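PDB 7OTJ: ATP-dependent DNA helicase PIF1 from Candida albicans, which couples ATP hydrolysis to 5'-3' movement along single-stranded DNA to unwind duplexes, and probably resolves G-quadruplexes in support of nuclear and mitochondrial genome stability. Local coordinates for residues Glu9-Gln14 with Leu21-Ser26; Val33-Ile38 with Ile105-Ser110; Gly143-Leu148 with Phe169-Ser174. All coordinates share one frame; numbering follows the deposited sequence.

Contact 1. Residues Glu9-Gln14 with Leu21-Ser26; sequences EYVLKQ and LFYTGS
Thr24 OG1, next in the chain to the Tyr23 ring that meets Val11 in this contact, is gripped by two groups, Gly143 O and Tyr509 OH, which tie down the strand just before its turn into the phosphate-binding loop. The strand, 21-25, belongs to the parallel sheet of a RecA-like P-loop NTPase domain, and it illustrates how such a sheet is covered: every second side chain faces a helix, here 6-16. Leu21 and Tyr23 point to the helix, while Phe22 lies on the other side of the sheet, edge-to-face with Trp176.

Val11 and Tyr23 carry most of the contact, their side chains crossing at about a right angle. The CG1 methyl of Val11, anti to the backbone N (chi1 -179°), is directed at the aromatic face in a CH-pi contact: it lies 3.8 Å from the centroid of the Tyr23 ring, 22° off the ring normal. It is displaced toward the CG-CD2 bond, 3.6 Å from Tyr23 CG. At the far end of the ring, Tyr23 OH hydrogen-bonds to Lys31 O, so the phenol joins the apolar interface to the start of the helix that follows the P-loop. Leu34 fills in beside both Val11 and Tyr23.

One helical turn further on, Gln14 contributes its aliphatic root alone. With Gln14 CG beside the backbone N (chi1 -55°), that atom lies over one face of the Tyr10 ring; the bend at chi2 then carries the amide off from the strand. What remains against the strand is a single apolar touch, Gln14 CB to Leu21 CD2 at 3.6 Å.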
loop_
_atom_site.group_PDB
_atom_site.type_symbol
_atom_site.label_atom_id
_atom_site.label_comp_id
_atom_site.label_asym_id
_atom_site.label_seq_id
_atom_site.Cartn_x
_atom_site.Cartn_y
_atom_site.Cartn_z
ATOM N N GLU A 9 -20.703 -3.090 12.057
ATOM C CA GLU A 9 -21.926 -2.373 11.707
ATOM C C GLU A 9 -22.042 -1.063 12.477
ATOM O O GLU A 9 -22.510 -0.054 11.933
ATOM C CB GLU A 9 -23.151 -3.252 11.972
ATOM C CG GLU A 9 -23.348 -4.403 10.986
ATOM C CD GLU A 9 -23.837 -3.934 9.629
ATOM O OE1 GLU A 9 -24.329 -2.789 9.533
ATOM O OE2 GLU A 9 -23.729 -4.710 8.654
ATOM N N TYR A 10 -21.624 -1.055 13.746
ATOM C CA TYR A 10 -21.740 0.161 14.547
ATOM C C TYR A 10 -20.856 1.276 14.000
ATOM O O TYR A 10 -21.277 2.436 13.945
ATOM C CB TYR A 10 -21.395 -0.136 16.006
ATOM C CG TYR A 10 -21.401 1.085 16.896
ATOM C CD1 TYR A 10 -22.589 1.586 17.418
ATOM C CD2 TYR A 10 -20.217 1.736 17.219
ATOM C CE1 TYR A 10 -22.596 2.698 18.233
ATOM C CE2 TYR A 10 -20.216 2.851 18.031
ATOM C CZ TYR A 10 -21.407 3.329 18.535
ATOM O OH TYR A 10 -21.403 4.441 19.346
ATOM N N VAL A 11 -19.632 0.939 13.587
ATOM C CA VAL A 11 -18.748 1.914 12.951
ATOM C C VAL A 11 -19.379 2.437 11.669
ATOM O O VAL A 11 -19.445 3.650 11.436
ATOM C CB VAL A 11 -17.367 1.288 12.681
ATOM C CG1 VAL A 11 -16.419 2.304 12.046
ATOM C CG2 VAL A 11 -16.780 0.702 13.957
ATOM N N LEU A 12 -19.825 1.521 10.804
ATOM C CA LEU A 12 -20.497 1.919 9.573
ATOM C C LEU A 12 -21.661 2.860 9.856
ATOM O O LEU A 12 -21.844 3.860 9.151
ATOM C CB LEU A 12 -20.981 0.675 8.829
ATOM C CG LEU A 12 -21.867 0.907 7.608
ATOM C CD1 LEU A 12 -21.100 1.640 6.520
ATOM C CD2 LEU A 12 -22.400 -0.407 7.086
ATOM N N LYS A 13 -22.439 2.568 10.905
ATOM C CA LYS A 13 -23.554 3.431 11.290
ATOM C C LYS A 13 -23.079 4.837 11.626
ATOM O O LYS A 13 -23.703 5.825 11.223
ATOM C CB LYS A 13 -24.291 2.820 12.482
ATOM C CG LYS A 13 -25.386 3.698 13.083
ATOM C CD LYS A 13 -25.967 3.054 14.341
ATOM C CE LYS A 13 -26.948 3.972 15.057
ATOM N NZ LYS A 13 -28.161 4.235 14.239
ATOM N N GLN A 14 -21.975 4.946 12.370
ATOM C CA GLN A 14 -21.459 6.260 12.737
ATOM C C GLN A 14 -20.950 7.013 11.516
ATOM O O GLN A 14 -21.218 8.211 11.362
ATOM C CB GLN A 14 -20.344 6.112 13.771
ATOM C CG GLN A 14 -20.747 5.339 15.008
ATOM C CD GLN A 14 -21.823 6.045 15.791
ATOM O OE1 GLN A 14 -21.815 7.271 15.907
ATOM N NE2 GLN A 14 -22.766 5.281 16.326
ATOM N N LEU A 21 -14.433 10.745 12.112
ATOM C CA LEU A 21 -13.989 9.838 13.154
ATOM C C LEU A 21 -12.776 9.044 12.700
ATOM O O LEU A 21 -12.453 8.965 11.509
ATOM C CB LEU A 21 -15.121 8.891 13.575
ATOM C CG LEU A 21 -15.803 7.979 12.552
ATOM C CD1 LEU A 21 -14.953 6.735 12.231
ATOM C CD2 LEU A 21 -17.164 7.569 13.090
ATOM N N PHE A 22 -12.123 8.442 13.686
ATOM C CA PHE A 22 -11.038 7.493 13.500
ATOM C C PHE A 22 -11.448 6.188 14.160
ATOM O O PHE A 22 -11.864 6.185 15.322
ATOM C CB PHE A 22 -9.746 8.045 14.106
ATOM C CG PHE A 22 -8.690 7.004 14.388
ATOM C CD1 PHE A 22 -8.109 6.272 13.364
ATOM C CD2 PHE A 22 -8.243 6.799 15.683
ATOM C CE1 PHE A 22 -7.125 5.340 13.633
ATOM C CE2 PHE A 22 -7.262 5.876 15.957
ATOM C CZ PHE A 22 -6.697 5.146 14.934
ATOM N N TYR A 23 -11.382 5.089 13.424
ATOM C CA TYR A 23 -11.664 3.797 14.022
ATOM C C TYR A 23 -10.447 2.895 13.875
ATOM O O TYR A 23 -9.763 2.909 12.844
ATOM C CB TYR A 23 -12.937 3.161 13.453
ATOM C CG TYR A 23 -12.885 2.642 12.039
ATOM C CD1 TYR A 23 -12.614 1.304 11.782
ATOM C CD2 TYR A 23 -13.168 3.473 10.962
ATOM C CE1 TYR A 23 -12.597 0.813 10.490
ATOM C CE2 TYR A 23 -13.151 2.989 9.663
ATOM C CZ TYR A 23 -12.867 1.658 9.435
ATOM O OH TYR A 23 -12.849 1.165 8.148
ATOM N N THR A 24 -10.144 2.173 14.952
ATOM C CA THR A 24 -8.895 1.436 15.051
ATOM C C THR A 24 -9.111 0.009 15.544
ATOM O O THR A 24 -10.252 -0.431 15.739
ATOM C CB THR A 24 -7.936 2.190 15.977
ATOM O OG1 THR A 24 -6.599 1.715 15.784
ATOM C CG2 THR A 24 -8.347 2.030 17.435
ATOM N N GLY A 25 -8.023 -0.709 15.757
ATOM C CA GLY A 25 -8.061 -2.095 16.179
ATOM C C GLY A 25 -6.816 -2.809 15.713
ATOM O O GLY A 25 -6.115 -2.363 14.806
ATOM N N SER A 26 -6.561 -3.970 16.320
ATOM C CA SER A 26 -5.340 -4.715 16.037
ATOM C C SER A 26 -5.317 -5.171 14.578
ATOM O O SER A 26 -6.292 -5.037 13.839
ATOM C CB SER A 26 -5.220 -5.946 16.944
ATOM O OG SER A 26 -5.083 -5.618 18.318
#

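Contact 2. Residues Val33-Ile38 with Ile105-Ser110; sequences VLLRSI and IIDEIS. With ADP (adenosine-5'-diphosphate), chain E.
At the ATP site, the helix that follows the P-loop meets a strand whose end at Asp107-Glu108 is consistent with the Walker B motif: Leu35 of the helix packs on Ile105 and Asp107 of strand 103-107. Helix and strand segments run nearly antiparallel, at 165° between their directions and 10.7 Å between axes, the usual relation of a helix lying on a parallel sheet.

Leu35 CG swings opposite the backbone N (chi1 -156°), which directs both methyls at the strand. Leu35 CD2 reaches Ile105 CG2 at 3.6 Å and also lies alongside the Asp107 carboxylate, 3.6 Å from Asp107 CG; the leucine side chain runs beside both partners, pointing the other way. Further along the helix, Ile38 CG2 makes a looser approach to Ile105 CD1, 4.3 Å away.

The polar bonds lie near the start of the helix and at the end of strand 103-107. Val33 N donates to ADP O1A over 2.9 Å with an N-H...O angle of 151°, and both methyls of the same residue lie on one side of the adenine plane, Val33 CG2 coming within 3.6 Å of ADP C8. Asp107 OD1 accepts from Glu108 N at 2.7 Å, while Asp107 OD2 is bonded to Ser32 OG of the P-loop. Glu108 itself touches the tetrafluoroaluminate.

A carboxylate thus backed by a leucine methyl and bonded through both oxygens probably has little freedom to turn, and with magnesium about 4 Å from its nearest atom it could help shape the metal's surroundings.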
loop_
_atom_site.group_PDB
_atom_site.type_symbol
_atom_site.label_atom_id
_atom_site.label_comp_id
_atom_site.label_asym_id
_atom_site.label_seq_id
_atom_site.Cartn_x
_atom_site.Cartn_y
_atom_site.Cartn_z
ATOM N N VAL A 33 -11.964 -4.374 5.382
ATOM C CA VAL A 33 -13.181 -5.017 4.897
ATOM C C VAL A 33 -14.391 -4.146 5.201
ATOM O O VAL A 33 -15.260 -3.938 4.347
ATOM C CB VAL A 33 -13.323 -6.422 5.508
ATOM C CG1 VAL A 33 -14.685 -7.006 5.212
ATOM C CG2 VAL A 33 -12.230 -7.320 4.966
ATOM N N LEU A 34 -14.465 -3.624 6.425
ATOM C CA LEU A 34 -15.508 -2.662 6.761
ATOM C C LEU A 34 -15.398 -1.405 5.906
ATOM O O LEU A 34 -16.406 -0.888 5.407
ATOM C CB LEU A 34 -15.423 -2.314 8.246
ATOM C CG LEU A 34 -16.199 -1.081 8.707
ATOM C CD1 LEU A 34 -17.695 -1.229 8.436
ATOM C CD2 LEU A 34 -15.922 -0.851 10.179
ATOM N N LEU A 35 -14.171 -0.929 5.694
ATOM C CA LEU A 35 -13.949 0.281 4.910
ATOM C C LEU A 35 -14.540 0.152 3.512
ATOM O O LEU A 35 -15.148 1.099 2.998
ATOM C CB LEU A 35 -12.454 0.581 4.847
ATOM C CG LEU A 35 -12.084 2.039 4.595
ATOM C CD1 LEU A 35 -12.973 2.951 5.436
ATOM C CD2 LEU A 35 -10.606 2.259 4.906
ATOM N N ARG A 36 -14.394 -1.019 2.886
ATOM C CA ARG A 36 -14.973 -1.208 1.561
ATOM C C ARG A 36 -16.491 -1.132 1.601
ATOM O O ARG A 36 -17.112 -0.658 0.644
ATOM C CB ARG A 36 -14.540 -2.547 0.970
ATOM C CG ARG A 36 -13.050 -2.701 0.774
ATOM C CD ARG A 36 -12.767 -3.922 -0.069
ATOM N NE ARG A 36 -11.369 -4.319 0.000
ATOM C CZ ARG A 36 -10.879 -5.172 0.889
ATOM N NH1 ARG A 36 -11.651 -5.736 1.803
ATOM N NH2 ARG A 36 -9.582 -5.467 0.859
ATOM N N SER A 37 -17.103 -1.579 2.699
ATOM C CA SER A 37 -18.544 -1.412 2.845
ATOM C C SER A 37 -18.900 0.050 3.072
ATOM O O SER A 37 -19.904 0.538 2.541
ATOM C CB SER A 37 -19.063 -2.270 3.995
ATOM O OG SER A 37 -19.032 -3.640 3.647
ATOM N N ILE A 38 -18.108 0.752 3.884
ATOM C CA ILE A 38 -18.297 2.189 4.062
ATOM C C ILE A 38 -18.297 2.895 2.712
ATOM O O ILE A 38 -19.148 3.748 2.435
ATOM C CB ILE A 38 -17.217 2.759 4.998
ATOM C CG1 ILE A 38 -17.370 2.178 6.404
ATOM C CG2 ILE A 38 -17.303 4.272 5.024
ATOM C CD1 ILE A 38 -16.242 2.551 7.342
ATOM N N ILE A 105 -11.483 9.363 3.134
ATOM C CA ILE A 105 -11.106 8.131 3.810
ATOM C C ILE A 105 -9.596 7.982 3.709
ATOM O O ILE A 105 -9.026 8.117 2.619
ATOM C CB ILE A 105 -11.826 6.921 3.190
ATOM C CG1 ILE A 105 -13.334 7.001 3.460
ATOM C CG2 ILE A 105 -11.222 5.621 3.698
ATOM C CD1 ILE A 105 -14.148 5.971 2.707
ATOM N N ILE A 106 -8.944 7.703 4.834
ATOM C CA ILE A 106 -7.502 7.470 4.866
ATOM C C ILE A 106 -7.274 6.156 5.597
ATOM O O ILE A 106 -7.357 6.102 6.831
ATOM C CB ILE A 106 -6.728 8.604 5.546
ATOM C CG1 ILE A 106 -7.165 9.965 5.004
ATOM C CG2 ILE A 106 -5.230 8.392 5.358
ATOM C CD1 ILE A 106 -6.488 11.120 5.694
ATOM N N ASP A 107 -6.985 5.095 4.849
ATOM C CA ASP A 107 -6.616 3.833 5.469
ATOM C C ASP A 107 -5.123 3.847 5.782
ATOM O O ASP A 107 -4.354 4.642 5.234
ATOM C CB ASP A 107 -6.981 2.647 4.565
ATOM C CG ASP A 107 -7.167 1.334 5.337
ATOM O OD1 ASP A 107 -6.781 1.257 6.523
ATOM O OD2 ASP A 107 -7.705 0.369 4.755
ATOM N N GLU A 108 -4.726 2.973 6.705
ATOM C CA GLU A 108 -3.353 2.897 7.193
ATOM C C GLU A 108 -2.850 4.271 7.633
ATOM O O GLU A 108 -1.814 4.768 7.189
ATOM C CB GLU A 108 -2.437 2.278 6.136
ATOM C CG GLU A 108 -2.796 0.845 5.774
ATOM C CD GLU A 108 -2.589 -0.141 6.926
ATOM O OE1 GLU A 108 -2.921 -1.333 6.749
ATOM O OE2 GLU A 108 -2.096 0.264 8.003
ATOM N N ILE A 109 -3.615 4.879 8.542
ATOM C CA ILE A 109 -3.326 6.222 9.012
ATOM C C ILE A 109 -2.010 6.292 9.774
ATOM O O ILE A 109 -1.446 7.386 9.927
ATOM C CB ILE A 109 -4.507 6.700 9.882
ATOM C CG1 ILE A 109 -4.444 8.209 10.132
ATOM C CG2 ILE A 109 -4.553 5.916 11.179
ATOM C CD1 ILE A 109 -4.642 9.035 8.893
ATOM N N SER A 110 -1.482 5.147 10.229
ATOM C CA SER A 110 -0.297 5.174 11.083
ATOM C C SER A 110 0.909 5.749 10.357
ATOM O O SER A 110 1.740 6.422 10.976
ATOM C CB SER A 110 0.020 3.770 11.611
ATOM O OG SER A 110 0.563 2.926 10.610
HETATM P PB ADP E . -7.423 -5.015 8.931
HETATM O O1B ADP E . -7.922 -4.520 10.275
HETATM O O2B ADP E . -7.580 -4.039 7.786
HETATM O O3B ADP E . -6.083 -5.701 8.988
HETATM P PA ADP E . -8.694 -6.736 7.044
HETATM O O1A ADP E . -9.872 -5.949 6.530
HETATM O O2A ADP E . -7.427 -6.818 6.232
HETATM O O3A ADP E . -8.406 -6.237 8.554
HETATM O "O5'" ADP E . -9.160 -8.241 7.349
HETATM C "C5'" ADP E . -8.201 -9.291 7.388
HETATM C "C4'" ADP E . -8.908 -10.600 7.095
HETATM O "O4'" ADP E . -10.038 -10.736 7.955
HETATM C "C3'" ADP E . -9.422 -10.611 5.667
HETATM O "O3'" ADP E . -8.902 -11.763 5.002
HETATM C "C2'" ADP E . -10.929 -10.724 5.769
HETATM O "O2'" ADP E . -11.431 -11.678 4.828
HETATM C "C1'" ADP E . -11.170 -11.170 7.201
HETATM N N9 ADP E . -12.384 -10.530 7.748
HETATM C C8 ADP E . -12.546 -9.212 7.955
HETATM N N7 ADP E . -13.773 -8.951 8.472
HETATM C C5 ADP E . -14.417 -10.124 8.596
HETATM C C6 ADP E . -15.747 -10.570 9.076
HETATM N N6 ADP E . -16.661 -9.677 9.532
HETATM N N1 ADP E . -16.019 -11.894 9.036
HETATM C C2 ADP E . -15.118 -12.788 8.583
HETATM N N3 ADP E . -13.897 -12.454 8.137
HETATM C C4 ADP E . -13.496 -11.163 8.116
#

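Contact 3. Residues Gly143-Leu148 with Phe169-Ser174; sequences GDFYQL and FAFESS. With ALF (tetrafluoroaluminate ion), chain F.
Phe145 leaves its loop to meet Phe171 and Ala170 in the core behind the sequence Gly-Asp-Phe-Tyr-Gln-Leu, which is consistent with motif III of superfamily 1 helicases. From the root outward, Phe145 CB lies 4.1 Å from Phe171 CE2, and Phe145 CG 3.7 Å from Phe171 CD2. On one flank Phe145 CD1 comes within 4.2 Å of Phe169 CD2. At the far end, Phe145 CE1 and CZ each stand 4.0 Å from Ala170 CB, which meets the ring at its edge. Phe171 CD2 sits over the middle of the Phe145 face, giving a T-shaped stack with planes at 88°. Phe508 adds a further edge-to-face partner for Phe145, so helix 503-511 helps enclose the cluster.

The ring is carried by a type I turn from Asp144 to Gln147, reinforced by an Asx turn in which Tyr146 N donates to Asp144 OD1, approaching from above the carboxylate plane. Asp144 OD2 uses its anti lone pair for Gln147 NE2 at 3.3 Å and forms a salt bridge with Arg206. The buried aromatic probably helps hold the turn in place, and the carboxylate steadies the glutamine amide, a second-shell role. Extended beyond CG, Gln147 delivers its amide to the transition-state mimic, where NE2 donates to F3 of the tetrafluoroaluminate at 3.0 Å.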
loop_
_atom_site.group_PDB
_atom_site.type_symbol
_atom_site.label_atom_id
_atom_site.label_comp_id
_atom_site.label_asym_id
_atom_site.label_seq_id
_atom_site.Cartn_x
_atom_site.Cartn_y
_atom_site.Cartn_z
ATOM N N GLY A 143 -6.903 2.767 10.831
ATOM C CA GLY A 143 -5.596 2.145 10.928
ATOM C C GLY A 143 -5.271 1.764 12.363
ATOM O O GLY A 143 -6.158 1.634 13.206
ATOM N N ASP A 144 -3.972 1.600 12.612
ATOM C CA ASP A 144 -3.481 1.054 13.873
ATOM C C ASP A 144 -2.124 1.689 14.135
ATOM O O ASP A 144 -1.173 1.430 13.392
ATOM C CB ASP A 144 -3.386 -0.471 13.802
ATOM C CG ASP A 144 -2.888 -1.100 15.102
ATOM O OD1 ASP A 144 -2.845 -0.400 16.141
ATOM O OD2 ASP A 144 -2.534 -2.305 15.082
ATOM N N PHE A 145 -2.037 2.545 15.156
ATOM C CA PHE A 145 -0.780 3.241 15.402
ATOM C C PHE A 145 0.292 2.350 16.032
ATOM O O PHE A 145 1.447 2.781 16.120
ATOM C CB PHE A 145 -1.017 4.488 16.262
ATOM C CG PHE A 145 -1.712 5.610 15.525
ATOM C CD1 PHE A 145 -1.039 6.355 14.567
ATOM C CD2 PHE A 145 -3.037 5.922 15.793
ATOM C CE1 PHE A 145 -1.675 7.386 13.888
ATOM C CE2 PHE A 145 -3.676 6.951 15.118
ATOM C CZ PHE A 145 -2.998 7.683 14.165
ATOM N N TYR A 146 -0.045 1.126 16.460
ATOM C CA TYR A 146 0.988 0.164 16.846
ATOM C C TYR A 146 1.699 -0.424 15.636
ATOM O O TYR A 146 2.683 -1.153 15.803
ATOM C CB TYR A 146 0.396 -0.972 17.695
ATOM C CG TYR A 146 0.243 -0.629 19.161
ATOM C CD1 TYR A 146 1.304 -0.104 19.880
ATOM C CD2 TYR A 146 -0.968 -0.813 19.818
ATOM C CE1 TYR A 146 1.173 0.219 21.219
ATOM C CE2 TYR A 146 -1.111 -0.488 21.156
ATOM C CZ TYR A 146 -0.035 0.029 21.851
ATOM O OH TYR A 146 -0.160 0.359 23.182
ATOM N N GLN A 147 1.220 -0.123 14.436
ATOM C CA GLN A 147 1.832 -0.540 13.187
ATOM C C GLN A 147 2.816 0.549 12.747
ATOM O O GLN A 147 3.205 1.408 13.542
ATOM C CB GLN A 147 0.742 -0.886 12.173
ATOM C CG GLN A 147 -0.147 -2.051 12.663
ATOM C CD GLN A 147 -1.009 -2.676 11.576
ATOM O OE1 GLN A 147 -0.700 -2.583 10.391
ATOM N NE2 GLN A 147 -2.093 -3.323 11.983
ATOM N N LEU A 148 3.317 0.461 11.522
ATOM C CA LEU A 148 4.478 1.256 11.137
ATOM C C LEU A 148 4.214 2.756 11.289
ATOM O O LEU A 148 3.145 3.236 10.892
ATOM C CB LEU A 148 4.887 0.913 9.706
ATOM C CG LEU A 148 5.619 -0.435 9.663
ATOM C CD1 LEU A 148 5.695 -1.031 8.265
ATOM C CD2 LEU A 148 7.014 -0.277 10.256
ATOM N N PHE A 169 3.397 11.856 14.808
ATOM C CA PHE A 169 2.268 10.986 14.501
ATOM C C PHE A 169 1.030 11.802 14.124
ATOM O O PHE A 169 0.896 12.983 14.461
ATOM C CB PHE A 169 1.955 10.071 15.687
ATOM C CG PHE A 169 2.976 8.992 15.911
ATOM C CD1 PHE A 169 4.021 9.185 16.800
ATOM C CD2 PHE A 169 2.892 7.783 15.236
ATOM C CE1 PHE A 169 4.968 8.192 17.011
ATOM C CE2 PHE A 169 3.839 6.786 15.445
ATOM C CZ PHE A 169 4.875 6.993 16.331
ATOM N N ALA A 170 0.094 11.133 13.447
ATOM C CA ALA A 170 -1.094 11.827 12.965
ATOM C C ALA A 170 -1.943 12.336 14.121
ATOM O O ALA A 170 -2.506 13.435 14.042
ATOM C CB ALA A 170 -1.917 10.903 12.068
ATOM N N PHE A 171 -2.038 11.559 15.206
ATOM C CA PHE A 171 -2.864 11.931 16.349
ATOM C C PHE A 171 -2.312 13.109 17.139
ATOM O O PHE A 171 -2.975 13.563 18.078
ATOM C CB PHE A 171 -3.067 10.734 17.283
ATOM C CG PHE A 171 -1.788 10.092 17.769
ATOM C CD1 PHE A 171 -1.065 10.644 18.817
ATOM C CD2 PHE A 171 -1.338 8.908 17.205
ATOM C CE1 PHE A 171 0.101 10.037 19.274
ATOM C CE2 PHE A 171 -0.183 8.297 17.659
ATOM C CZ PHE A 171 0.538 8.860 18.693
ATOM N N GLU A 172 -1.120 13.598 16.804
ATOM C CA GLU A 172 -0.560 14.768 17.463
ATOM C C GLU A 172 -0.882 16.060 16.733
ATOM O O GLU A 172 -0.758 17.138 17.323
ATOM C CB GLU A 172 0.962 14.646 17.583
ATOM C CG GLU A 172 1.473 13.308 18.090
ATOM C CD GLU A 172 2.990 13.261 18.130
ATOM O OE1 GLU A 172 3.585 14.002 18.939
ATOM O OE2 GLU A 172 3.587 12.504 17.337
ATOM N N SER A 173 -1.221 15.978 15.448
ATOM C CA SER A 173 -1.442 17.175 14.654
ATOM C C SER A 173 -2.627 17.976 15.182
ATOM O O SER A 173 -3.599 17.427 15.711
ATOM C CB SER A 173 -1.668 16.812 13.186
ATOM O OG SER A 173 -2.900 16.144 12.993
ATOM N N SER A 174 -2.545 19.296 15.013
ATOM C CA SER A 174 -3.701 20.130 15.301
ATOM C C SER A 174 -4.876 19.748 14.413
ATOM O O SER A 174 -6.028 19.782 14.861
ATOM C CB SER A 174 -3.342 21.604 15.117
ATOM O OG SER A 174 -4.450 22.432 15.407
HETATM AL AL ALF F . -4.158 -4.587 8.846
HETATM F F1 ALF F . -4.691 -3.182 7.890
HETATM F F2 ALF F . -3.626 -6.007 9.792
HETATM F F3 ALF F . -4.577 -3.679 10.325
HETATM F F4 ALF F . -3.810 -5.537 7.373
HETATM O O HOH W 1 -2.076 -3.358 8.695
#

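In the fold
The three contacts follow one another along the chain and lie within the same PIF1-like helicase region, around one parallel sheet. Contacts 1 and 2, with centres about 9 Å apart, are neighbours on one side of it: strand 21-25 leads through the P-loop into helix 31-45, and Leu34 and Leu35 touch residues of contact 1. Contact 3 lies about 16 Å from contact 1 and 14 Å from contact 2, between centres, in the loop after strand 138-143; Phe22 and Ile109 both touch Phe145. Together they show how loops following neighbouring strands bring nucleotide, metal and phosphate-mimic ligands into a single site, with the packed core behind it.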